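Local structure of glucanase (Clostridium thermocellum, 5GXX) at residues A[7-18]-A[412-423]; A[299-307]-A[386-394]. The protein probably hydrolyses internal beta-1,4-glycosidic bonds of cellulose, as a cellulosomal endoglucanase of glycoside hydrolase family 9. The protein carries 1 engineered substitution. One frame throughout, in Å; residues are numbered along the deposited sequence.

Interaction 1. Residues A[7-18]-A[412-423]; sequences YAEALQKAIYFY and CDYNAGFVGALC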
loop_
_atom_site.group_PDB
_atom_site.type_symbol
_atom_site.label_atom_id
_atom_site.label_comp_id
_atom_site.label_asym_id
_atom_site.label_seq_id
_atom_site.Cartn_x
_atom_site.Cartn_y
_atom_site.Cartn_z
ATOM N N TYR A 7 54.415 2.598 10.540
ATOM C CA TYR A 7 53.642 3.336 11.537
ATOM C C TYR A 7 53.307 4.749 11.080
ATOM O O TYR A 7 52.252 5.261 11.444
ATOM C CB TYR A 7 54.340 3.386 12.901
ATOM C CG TYR A 7 54.629 2.014 13.476
ATOM C CD1 TYR A 7 53.595 1.197 13.944
ATOM C CD2 TYR A 7 55.942 1.550 13.576
ATOM C CE1 TYR A 7 53.875 -0.054 14.480
ATOM C CE2 TYR A 7 56.228 0.293 14.107
ATOM C CZ TYR A 7 55.193 -0.504 14.535
ATOM O OH TYR A 7 55.495 -1.738 15.072
ATOM N N ALA A 8 54.166 5.358 10.261
ATOM C CA ALA A 8 53.865 6.678 9.704
ATOM C C ALA A 8 52.638 6.650 8.801
ATOM O O ALA A 8 51.811 7.555 8.852
ATOM C CB ALA A 8 55.062 7.254 8.938
ATOM N N GLU A 9 52.534 5.620 7.965
ATOM C CA GLU A 9 51.357 5.472 7.096
ATOM C C GLU A 9 50.116 5.162 7.930
ATOM O O GLU A 9 49.046 5.714 7.683
ATOM C CB GLU A 9 51.553 4.391 6.029
ATOM C CG GLU A 9 50.365 4.258 5.075
ATOM C CD GLU A 9 50.493 3.045 4.179
ATOM O OE1 GLU A 9 51.632 2.752 3.752
ATOM O OE2 GLU A 9 49.471 2.389 3.892
ATOM N N ALA A 10 50.252 4.285 8.921
ATOM C CA ALA A 10 49.139 4.035 9.843
ATOM C C ALA A 10 48.656 5.324 10.513
ATOM O O ALA A 10 47.452 5.600 10.609
ATOM C CB ALA A 10 49.561 3.029 10.884
ATOM N N LEU A 11 49.599 6.124 10.992
ATOM C CA LEU A 11 49.267 7.407 11.602
ATOM C C LEU A 11 48.560 8.362 10.658
ATOM O O LEU A 11 47.542 8.975 11.044
ATOM C CB LEU A 11 50.542 8.063 12.134
ATOM C CG LEU A 11 50.362 9.453 12.745
ATOM C CD1 LEU A 11 49.456 9.365 13.972
ATOM C CD2 LEU A 11 51.736 10.044 13.105
ATOM N N GLN A 12 49.109 8.488 9.453
ATOM C CA GLN A 12 48.548 9.302 8.383
ATOM C C GLN A 12 47.086 8.940 8.135
ATOM O O GLN A 12 46.219 9.816 8.059
ATOM C CB GLN A 12 49.398 9.110 7.117
ATOM C CG GLN A 12 48.855 9.733 5.835
ATOM C CD GLN A 12 49.666 9.297 4.624
ATOM O OE1 GLN A 12 50.086 8.135 4.535
ATOM N NE2 GLN A 12 49.890 10.223 3.688
ATOM N N LYS A 13 46.802 7.643 8.059
ATOM C CA LYS A 13 45.443 7.186 7.820
ATOM C C LYS A 13 44.554 7.376 9.039
ATOM O O LYS A 13 43.408 7.811 8.902
ATOM C CB LYS A 13 45.447 5.745 7.291
ATOM C CG LYS A 13 46.002 5.724 5.878
ATOM C CD LYS A 13 46.214 4.318 5.330
ATOM C CE LYS A 13 46.647 4.441 3.864
ATOM N NZ LYS A 13 46.846 3.107 3.239
ATOM N N ALA A 14 45.096 7.067 10.213
ATOM C CA ALA A 14 44.350 7.168 11.465
ATOM C C ALA A 14 43.880 8.591 11.764
ATOM O O ALA A 14 42.804 8.771 12.332
ATOM C CB ALA A 14 45.137 6.557 12.639
ATOM N N ILE A 15 44.644 9.580 11.300
ATOM C CA ILE A 15 44.247 10.982 11.414
ATOM C C ILE A 15 43.165 11.363 10.413
ATOM O O ILE A 15 42.203 12.065 10.764
ATOM C CB ILE A 15 45.476 11.901 11.240
ATOM C CG1 ILE A 15 46.479 11.633 12.366
ATOM C CG2 ILE A 15 45.061 13.387 11.250
ATOM C CD1 ILE A 15 47.877 12.175 12.040
ATOM N N TYR A 16 43.362 10.907 9.176
ATOM C CA TYR A 16 42.433 11.152 8.065
ATOM C C TYR A 16 41.042 10.664 8.424
ATOM O O TYR A 16 40.055 11.273 8.008
ATOM C CB TYR A 16 42.960 10.466 6.792
ATOM C CG TYR A 16 42.038 10.466 5.593
ATOM C CD1 TYR A 16 41.116 9.428 5.380
ATOM C CD2 TYR A 16 42.097 11.492 4.648
ATOM C CE1 TYR A 16 40.305 9.400 4.266
ATOM C CE2 TYR A 16 41.302 11.464 3.489
ATOM C CZ TYR A 16 40.412 10.418 3.323
ATOM O OH TYR A 16 39.603 10.364 2.223
ATOM N N PHE A 17 40.956 9.570 9.187
ATOM C CA PHE A 17 39.655 9.134 9.700
ATOM C C PHE A 17 38.819 10.290 10.255
ATOM O O PHE A 17 37.626 10.383 9.935
ATOM C CB PHE A 17 39.834 8.006 10.731
ATOM C CG PHE A 17 38.571 7.685 11.493
ATOM C CD1 PHE A 17 37.537 6.955 10.921
ATOM C CD2 PHE A 17 38.428 8.125 12.797
ATOM C CE1 PHE A 17 36.369 6.653 11.628
ATOM C CE2 PHE A 17 37.279 7.795 13.550
ATOM C CZ PHE A 17 36.234 7.079 12.960
ATOM N N TYR A 18 39.426 11.155 11.072
ATOM C CA TYR A 18 38.647 12.246 11.665
ATOM C C TYR A 18 38.060 13.191 10.619
ATOM O O TYR A 18 36.973 13.743 10.825
ATOM C CB TYR A 18 39.454 12.995 12.720
ATOM C CG TYR A 18 39.683 12.121 13.928
ATOM C CD1 TYR A 18 38.699 11.995 14.909
ATOM C CD2 TYR A 18 40.853 11.368 14.059
ATOM C CE1 TYR A 18 38.874 11.145 15.989
ATOM C CE2 TYR A 18 41.047 10.529 15.149
ATOM C CZ TYR A 18 40.052 10.424 16.104
ATOM O OH TYR A 18 40.229 9.628 17.212
ATOM N N CYS A 412 35.151 7.752 16.911
ATOM C CA CYS A 412 36.144 8.728 17.353
ATOM C C CYS A 412 37.014 8.183 18.481
ATOM O O CYS A 412 38.242 8.276 18.414
ATOM C CB CYS A 412 35.466 10.025 17.809
ATOM S SG CYS A 412 34.668 10.975 16.490
ATOM N N ASP A 413 36.395 7.618 19.519
ATOM C CA ASP A 413 37.160 7.188 20.682
ATOM C C ASP A 413 38.005 5.946 20.367
ATOM O O ASP A 413 39.043 5.725 20.996
ATOM C CB ASP A 413 36.235 6.960 21.880
ATOM C CG ASP A 413 35.545 5.610 21.831
ATOM O OD1 ASP A 413 34.580 5.452 21.047
ATOM O OD2 ASP A 413 35.964 4.714 22.603
ATOM N N TYR A 414 37.587 5.152 19.382
ATOM C CA TYR A 414 38.345 3.966 18.966
ATOM C C TYR A 414 39.685 4.434 18.407
ATOM O O TYR A 414 40.719 3.806 18.637
ATOM C CB TYR A 414 37.590 3.224 17.866
ATOM C CG TYR A 414 36.481 2.304 18.318
ATOM C CD1 TYR A 414 35.808 2.521 19.512
ATOM C CD2 TYR A 414 36.068 1.258 17.502
ATOM C CE1 TYR A 414 34.763 1.708 19.907
ATOM C CE2 TYR A 414 35.041 0.413 17.898
ATOM C CZ TYR A 414 34.406 0.636 19.103
ATOM O OH TYR A 414 33.360 -0.165 19.516
ATOM N N ASN A 415 39.682 5.527 17.648
ATOM C CA ASN A 415 40.905 6.008 17.001
ATOM C C ASN A 415 41.799 6.877 17.875
ATOM O O ASN A 415 42.952 7.103 17.526
ATOM C CB ASN A 415 40.588 6.735 15.684
ATOM C CG ASN A 415 40.632 5.819 14.476
ATOM O OD1 ASN A 415 40.016 4.753 14.459
ATOM N ND2 ASN A 415 41.400 6.217 13.462
ATOM N N ALA A 416 41.295 7.362 19.011
ATOM C CA ALA A 416 41.947 8.485 19.694
ATOM C C ALA A 416 43.246 8.108 20.395
ATOM O O ALA A 416 44.307 8.676 20.099
ATOM C CB ALA A 416 40.979 9.164 20.634
ATOM N N GLY A 417 43.197 7.145 21.310
ATOM C CA GLY A 417 44.425 6.668 21.955
ATOM C C GLY A 417 45.345 6.014 20.931
ATOM O O GLY A 417 46.575 6.106 21.022
ATOM N N PHE A 418 44.749 5.325 19.961
ATOM C CA PHE A 418 45.482 4.695 18.847
ATOM C C PHE A 418 46.402 5.655 18.095
ATOM O O PHE A 418 47.573 5.357 17.851
ATOM C CB PHE A 418 44.444 4.019 17.948
ATOM C CG PHE A 418 44.989 3.263 16.765
ATOM C CD1 PHE A 418 45.934 2.257 16.939
ATOM C CD2 PHE A 418 44.447 3.488 15.503
ATOM C CE1 PHE A 418 46.359 1.516 15.858
ATOM C CE2 PHE A 418 44.874 2.742 14.421
ATOM C CZ PHE A 418 45.836 1.778 14.607
ATOM N N VAL A 419 45.881 6.809 17.700
ATOM C CA VAL A 419 46.729 7.902 17.239
ATOM C C VAL A 419 47.919 8.206 18.145
ATOM O O VAL A 419 49.040 8.322 17.649
ATOM C CB VAL A 419 45.890 9.172 16.954
ATOM C CG1 VAL A 419 46.811 10.382 16.737
ATOM C CG2 VAL A 419 45.009 8.937 15.735
ATOM N N GLY A 420 47.724 8.324 19.457
ATOM C CA GLY A 420 48.835 8.628 20.363
ATOM C C GLY A 420 49.890 7.536 20.338
ATOM O O GLY A 420 51.096 7.795 20.261
ATOM N N ALA A 421 49.461 6.281 20.383
ATOM C CA ALA A 421 50.402 5.165 20.263
ATOM C C ALA A 421 51.152 5.079 18.930
ATOM O O ALA A 421 52.355 4.777 18.907
ATOM C CB ALA A 421 49.672 3.877 20.599
ATOM N N LEU A 422 50.475 5.378 17.821
ATOM C CA LEU A 422 51.152 5.443 16.524
ATOM C C LEU A 422 52.147 6.606 16.474
ATOM O O LEU A 422 53.224 6.480 15.882
ATOM C CB LEU A 422 50.164 5.531 15.358
ATOM C CG LEU A 422 49.257 4.321 15.147
ATOM C CD1 LEU A 422 48.117 4.646 14.167
ATOM C CD2 LEU A 422 50.078 3.117 14.664
ATOM N N CYS A 423 51.801 7.727 17.090
ATOM C CA CYS A 423 52.782 8.813 17.230
ATOM C C CYS A 423 54.063 8.319 17.904
ATOM O O CYS A 423 55.158 8.601 17.415
ATOM C CB CYS A 423 52.226 9.983 18.038
ATOM S SG CYS A 423 51.025 10.983 17.157
#

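Interaction 2. Residues A[299-307]-A[386-394]; sequences WGPLRYATT and GALVGGPGR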
loop_
_atom_site.group_PDB
_atom_site.type_symbol
_atom_site.label_atom_id
_atom_site.label_comp_id
_atom_site.label_asym_id
_atom_site.label_seq_id
_atom_site.Cartn_x
_atom_site.Cartn_y
_atom_site.Cartn_z
ATOM N N TRP A 299 32.774 -5.210 23.610
ATOM C CA TRP A 299 32.660 -4.013 22.776
ATOM C C TRP A 299 33.988 -3.277 22.701
ATOM O O TRP A 299 34.590 -2.952 23.724
ATOM C CB TRP A 299 31.541 -3.105 23.303
ATOM C CG TRP A 299 30.238 -3.852 23.384
ATOM C CD1 TRP A 299 29.326 -4.026 22.387
ATOM C CD2 TRP A 299 29.730 -4.561 24.520
ATOM N NE1 TRP A 299 28.274 -4.799 22.834
ATOM C CE2 TRP A 299 28.502 -5.144 24.139
ATOM C CE3 TRP A 299 30.202 -4.771 25.823
ATOM C CZ2 TRP A 299 27.731 -5.914 25.019
ATOM C CZ3 TRP A 299 29.431 -5.534 26.707
ATOM C CH2 TRP A 299 28.206 -6.092 26.296
ATOM N N GLY A 300 34.446 -3.032 21.472
ATOM C CA GLY A 300 35.668 -2.262 21.245
ATOM C C GLY A 300 36.928 -2.733 21.952
ATOM O O GLY A 300 37.660 -1.933 22.517
ATOM N N PRO A 301 37.257 -4.029 21.883
ATOM C CA PRO A 301 38.499 -4.481 22.508
ATOM C C PRO A 301 39.745 -3.812 21.923
ATOM O O PRO A 301 40.652 -3.471 22.694
ATOM C CB PRO A 301 38.486 -5.993 22.266
ATOM C CG PRO A 301 37.647 -6.161 21.040
ATOM C CD PRO A 301 36.555 -5.129 21.206
ATOM N N LEU A 302 39.791 -3.581 20.605
ATOM C CA LEU A 302 40.972 -2.922 20.017
ATOM C C LEU A 302 41.122 -1.494 20.548
ATOM O O LEU A 302 42.240 -1.059 20.820
ATOM C CB LEU A 302 40.956 -2.958 18.482
ATOM C CG LEU A 302 41.204 -4.340 17.847
ATOM C CD1 LEU A 302 41.058 -4.239 16.320
ATOM C CD2 LEU A 302 42.572 -4.920 18.187
ATOM N N ARG A 303 40.012 -0.768 20.640
ATOM C CA ARG A 303 39.963 0.558 21.271
ATOM C C ARG A 303 40.604 0.551 22.653
ATOM O O ARG A 303 41.501 1.362 22.936
ATOM C CB ARG A 303 38.509 1.026 21.359
ATOM C CG ARG A 303 38.261 2.261 22.213
ATOM C CD ARG A 303 37.652 1.848 23.535
ATOM N NE ARG A 303 36.612 0.815 23.518
ATOM C CZ ARG A 303 35.302 1.059 23.566
ATOM N NH1 ARG A 303 34.826 2.302 23.557
ATOM N NH2 ARG A 303 34.450 0.058 23.669
ATOM N N TYR A 304 40.203 -0.377 23.521
ATOM C CA TYR A 304 40.761 -0.376 24.871
ATOM C C TYR A 304 42.249 -0.730 24.884
ATOM O O TYR A 304 43.048 -0.039 25.526
ATOM C CB TYR A 304 39.993 -1.352 25.759
ATOM C CG TYR A 304 38.564 -1.001 26.073
ATOM C CD1 TYR A 304 38.215 0.229 26.629
ATOM C CD2 TYR A 304 37.569 -1.927 25.858
ATOM C CE1 TYR A 304 36.887 0.531 26.960
ATOM C CE2 TYR A 304 36.250 -1.658 26.194
ATOM C CZ TYR A 304 35.918 -0.428 26.742
ATOM O OH TYR A 304 34.615 -0.157 27.092
ATOM N N ALA A 305 42.634 -1.749 24.120
ATOM C CA ALA A 305 44.012 -2.254 24.177
ATOM C C ALA A 305 44.980 -1.237 23.577
ATOM O O ALA A 305 46.049 -0.992 24.159
ATOM C CB ALA A 305 44.119 -3.609 23.502
ATOM N N THR A 306 44.578 -0.584 22.489
ATOM C CA THR A 306 45.432 0.437 21.889
ATOM C C THR A 306 45.528 1.722 22.716
ATOM O O THR A 306 46.544 2.413 22.647
ATOM C CB THR A 306 45.038 0.764 20.438
ATOM O OG1 THR A 306 43.703 1.287 20.389
ATOM C CG2 THR A 306 45.109 -0.464 19.585
ATOM N N THR A 307 44.489 2.032 23.486
ATOM C CA THR A 307 44.526 3.186 24.400
ATOM C C THR A 307 45.494 2.886 25.541
ATOM O O THR A 307 46.340 3.724 25.904
ATOM C CB THR A 307 43.116 3.531 24.944
ATOM O OG1 THR A 307 42.262 3.859 23.836
ATOM C CG2 THR A 307 43.197 4.724 25.918
ATOM N N GLY A 386 41.900 4.482 7.760
ATOM C CA GLY A 386 42.384 4.728 9.107
ATOM C C GLY A 386 41.509 4.289 10.263
ATOM O O GLY A 386 41.943 4.348 11.411
ATOM N N ALA A 387 40.269 3.899 9.985
ATOM C CA ALA A 387 39.360 3.515 11.058
ATOM C C ALA A 387 39.780 2.210 11.715
ATOM O O ALA A 387 39.841 1.182 11.040
ATOM C CB ALA A 387 37.930 3.396 10.521
ATOM N N LEU A 388 40.039 2.275 13.023
ATOM C CA LEU A 388 40.267 1.065 13.831
ATOM C C LEU A 388 38.914 0.435 14.139
ATOM O O LEU A 388 38.092 1.072 14.799
ATOM C CB LEU A 388 41.013 1.392 15.123
ATOM C CG LEU A 388 41.344 0.209 16.048
ATOM C CD1 LEU A 388 42.386 -0.722 15.414
ATOM C CD2 LEU A 388 41.897 0.769 17.334
ATOM N N VAL A 389 38.679 -0.789 13.673
ATOM C CA VAL A 389 37.404 -1.451 13.995
ATOM C C VAL A 389 37.344 -1.978 15.443
ATOM O O VAL A 389 38.351 -2.061 16.139
ATOM C CB VAL A 389 36.993 -2.515 12.939
ATOM C CG1 VAL A 389 36.925 -1.917 11.540
ATOM C CG2 VAL A 389 37.948 -3.703 12.943
ATOM N N GLY A 390 36.150 -2.372 15.867
ATOM C CA GLY A 390 35.985 -2.988 17.179
ATOM C C GLY A 390 36.953 -4.144 17.397
ATOM O O GLY A 390 37.658 -4.199 18.405
ATOM N N GLY A 391 36.983 -5.075 16.448
ATOM C CA GLY A 391 38.007 -6.096 16.480
ATOM C C GLY A 391 37.436 -7.473 16.731
ATOM O O GLY A 391 36.221 -7.652 16.766
ATOM N N PRO A 392 38.313 -8.432 17.005
ATOM C CA PRO A 392 37.886 -9.821 17.100
ATOM C C PRO A 392 37.279 -10.143 18.459
ATOM O O PRO A 392 37.349 -9.336 19.387
ATOM C CB PRO A 392 39.202 -10.582 16.894
ATOM C CG PRO A 392 40.214 -9.647 17.537
ATOM C CD PRO A 392 39.765 -8.255 17.183
ATOM N N GLY A 393 36.642 -11.305 18.536
ATOM C CA GLY A 393 36.163 -11.841 19.799
ATOM C C GLY A 393 37.302 -12.360 20.648
ATOM O O GLY A 393 38.500 -12.313 20.292
ATOM N N ARG A 394 36.908 -12.940 21.775
ATOM C CA ARG A 394 37.838 -13.387 22.801
ATOM C C ARG A 394 38.739 -14.529 22.350
ATOM O O ARG A 394 39.770 -14.771 22.975
ATOM C CB ARG A 394 37.037 -13.812 24.044
ATOM C CG ARG A 394 36.539 -12.627 24.862
ATOM C CD ARG A 394 35.578 -13.049 25.983
ATOM N NE ARG A 394 36.182 -13.894 27.017
ATOM C CZ ARG A 394 36.639 -13.475 28.197
ATOM N NH1 ARG A 394 36.604 -12.185 28.531
ATOM N NH2 ARG A 394 37.158 -14.366 29.042
HETATM O O HOH W 1 37.886 -0.997 18.883
#

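Interaction 1. Residues A[7-18]-A[412-423]
Leu11 and Leu422 bring the two backbones closest, their CA atoms 5.6 Å apart, where helix segments 7-18 and 412-423 run nearly antiparallel at 152° with axes 9.2 Å apart. The pair joins the first and last helices of the family 9 catalytic domain, an (alpha/alpha)6 barrel, and packs knobs into holes. Leu422 is one knob: its CG stands beside the backbone N (chi1 -65°), sending both methyls into the hole formed by Tyr7, Ala10, Leu11 and Ala14. CD2 meets Ala10 CB at 3.8 Å and reaches the edge of the Tyr7 ring, whose hydroxyl is bonded to Asp337. CD1 sits against both Ala10 and Ala14, touching Ala10 O and Ala14 CB. Ala14 is a knob in its turn, seated among Asn415, Phe418, Val419 and Leu422. Alongside, the CD1 methyl of Leu11 touches both Val419 CG1 and Cys423 SG.

Polar grips take over towards Tyr18. Asn415 ND2 donates to Ala14 O at 3.1 Å, meeting a lone pair in the carbonyl plane. The same amide nitrogen also bonds Gly386 O, while OD1 accepts from Leu388 N, so three bonds fix the rotation of this buried amide. It lies over one face of the Phe17 ring, the planes 31° apart, with OD1 4.0 Å above it towards the rim. Phe17 in turn places CD2 over the centre of the Tyr18 ring, 4.1 Å above its plane. The Tyr18 ring slides past Asn415 CB, is wedged among Cys412, Asn415, Ala416 and Val419, and also meets the ring of Trp48. Its OH donates to Cys412 O at 2.7 Å, on a lone pair in the carbonyl plane.

Interaction 2. Residues A[299-307]-A[386-394]
Leu302 and Leu388 mesh through different first torsions: Leu302 CG stands beside its backbone N (chi1 -71°), whereas Leu388 CG extends opposite to its own (chi1 -179°), which brings the two CD1 methyls to 3.9 Å. The motif is a helix N-terminus received by an irregular loop: Gly300 is the N-cap of helix 301-318 in the (alpha/alpha)6 catalytic domain, and residues 388-392 run past its first turn. Leu302 N, in the first turn and without an earlier helical carbonyl to bond, donates to Gly390 O at 3.1 Å. The donor lies almost in line with the carbonyl, at a C=O...N angle of 163°. Pro301, which has no N-H to offer, lays CD and CG against the same oxygen and CG against Pro392 O.

Leu302 CD1 continues over the loop backbone, 3.6 Å from Gly391 CA. The next amide, Arg303 N, reaches the loop through a water that accepts from it and donates to Val389 O. Arg303 folds back on its own segment. NE bonds Gly300 O and NH2 bonds Trp299 O, while NH1 forms a salt bridge with Asp413, and the guanidinium spreads over the Tyr304 ring with NE 3.3 Å above the ring centre. One turn beyond Leu302, Thr306 and Leu388 meet tip to tip. Thr306 OG1 donates to Leu302 O at 2.8 Å and touches Leu388 CD2 at 3.6 Å.

The two interactions lie in the family 9 catalytic domain, their centres 13 Å apart. Along the chain the order is 7-18, 299-307, 386-394 and 412-423, so both halves of interaction 2 fall between those of interaction 1. Helix 412-429 connects them: Asp413 and Asn415 reach into interaction 2 through Arg303 and the backbone of the 386-394 loop, and the Tyr414 ring packs on Leu388 O and its OH on Gly300 CA. Helix 322-340 borders both, touching Phe418 and Leu422 of interaction 1 and Thr306, Leu388 and Pro392 of interaction 2. The N-terminal helix, helix 301-318 and the loop thus meet around the domain's last helix.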